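Beta-Ala-His dipeptidase (Homo sapiens, PDB 3DLJ) hydrolyses Xaa-His dipeptides, most actively carnosine and anserine, as a secreted homodimeric metallopeptidase that binds two zinc ions per subunit. Local coordinates at residues E230-C233 against R234-D237. Sequence-based numbering, arbitrary orientation.
Sequences EVKC and RDQD
Lys232 and Asp235 form a salt bridge where strand 216-232 runs out into a loop. NZ of Lys232 lies 3.3 Å from OD2 of Asp235 and donates a hydrogen bond to it. The ammonium comes from above the carboxylate plane, 59° out of it. Lys232 reaches there on an extended chain, with CG anti to the backbone N (chi1 175°). An alanine here removes the ammonium, and the Asp235 carboxylate would probably be freer to turn. Arg234 holds the next part of the loop. NE of Arg234 donates to O of Gln236 at 2.9 Å, in an almost straight bond. NH2 of Arg234 donates to O of Asp237, also at 2.9 Å. Both acceptors lie in the guanidinium plane, so the two bonds fix its rotation. Each donor stands well above the plane of the carbonyl it meets, off the lone pairs. OE1 of Gln236 lies 3.1 Å above one guanidinium face, toward its rim, without a hydrogen bond. Phe238 makes a cation-pi contact with Arg234. Asp237 OD1 accepts a hydrogen bond from Gly345 N. Lys232 and Asp235 also touch Arg346. This surface loop joins strands 216-232 and 238-239 at the edge of the mixed sheet holding 346-355 and 384-397, away from the two-zinc site.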
# COMPACT_ATOMS: atom_id res chain seq x y z
N GLU A 230 -3.17 -19.05 -16.90
CA GLU A 230 -4.33 -19.39 -17.70
C GLU A 230 -4.30 -20.84 -18.18
O GLU A 230 -3.31 -21.30 -18.75
CB GLU A 230 -4.46 -18.41 -18.87
CG GLU A 230 -5.78 -18.52 -19.64
CD GLU A 230 -5.77 -17.74 -20.98
OE1 GLU A 230 -5.01 -18.10 -21.89
OE2 GLU A 230 -6.53 -16.77 -21.11
N VAL A 231 -5.37 -21.57 -17.91
CA VAL A 231 -5.58 -22.86 -18.53
C VAL A 231 -6.85 -22.79 -19.40
O VAL A 231 -7.93 -22.46 -18.91
CB VAL A 231 -5.65 -24.05 -17.50
CG1 VAL A 231 -5.67 -25.37 -18.25
CG2 VAL A 231 -4.47 -24.04 -16.53
N LYS A 232 -6.71 -23.10 -20.68
CA LYS A 232 -7.80 -22.92 -21.64
C LYS A 232 -8.07 -24.19 -22.45
O LYS A 232 -7.16 -24.77 -23.03
CB LYS A 232 -7.48 -21.76 -22.59
CG LYS A 232 -8.52 -21.61 -23.68
CD LYS A 232 -8.26 -20.49 -24.65
CE LYS A 232 -9.01 -20.77 -25.97
NZ LYS A 232 -9.36 -19.52 -26.69
N CYS A 233 -9.34 -24.60 -22.44
CA CYS A 233 -9.86 -25.65 -23.33
C CYS A 233 -10.47 -24.97 -24.57
O CYS A 233 -9.86 -24.91 -25.64
CB CYS A 233 -10.92 -26.50 -22.57
SG CYS A 233 -11.61 -27.96 -23.46
N ARG A 234 -11.68 -24.44 -24.42
CA ARG A 234 -12.27 -23.58 -25.41
C ARG A 234 -12.82 -22.47 -24.56
O ARG A 234 -12.75 -22.55 -23.34
CB ARG A 234 -13.38 -24.28 -26.17
CG ARG A 234 -14.45 -24.86 -25.25
CD ARG A 234 -15.62 -25.43 -26.02
NE ARG A 234 -16.80 -25.40 -25.17
CZ ARG A 234 -17.92 -26.08 -25.39
NH1 ARG A 234 -18.02 -26.86 -26.46
NH2 ARG A 234 -18.94 -25.97 -24.53
N ASP A 235 -13.36 -21.45 -25.20
CA ASP A 235 -13.88 -20.29 -24.51
C ASP A 235 -15.22 -20.59 -23.83
O ASP A 235 -15.48 -20.07 -22.76
CB ASP A 235 -14.07 -19.12 -25.50
CG ASP A 235 -12.79 -18.30 -25.72
OD1 ASP A 235 -12.75 -17.58 -26.73
OD2 ASP A 235 -11.85 -18.37 -24.89
N GLN A 236 -16.05 -21.41 -24.46
CA GLN A 236 -17.37 -21.72 -23.91
C GLN A 236 -17.26 -22.77 -22.77
O GLN A 236 -16.48 -23.72 -22.86
CB GLN A 236 -18.31 -22.20 -25.04
CG GLN A 236 -19.80 -22.20 -24.73
CD GLN A 236 -20.62 -22.79 -25.86
OE1 GLN A 236 -20.28 -23.84 -26.43
NE2 GLN A 236 -21.73 -22.11 -26.19
N ASP A 237 -18.03 -22.56 -21.70
CA ASP A 237 -18.10 -23.50 -20.60
C ASP A 237 -18.93 -24.70 -21.02
O ASP A 237 -19.61 -24.65 -22.05
CB ASP A 237 -18.79 -22.87 -19.38
CG ASP A 237 -18.03 -21.74 -18.77
OD1 ASP A 237 -16.83 -21.56 -19.04
OD2 ASP A 237 -18.65 -21.02 -17.99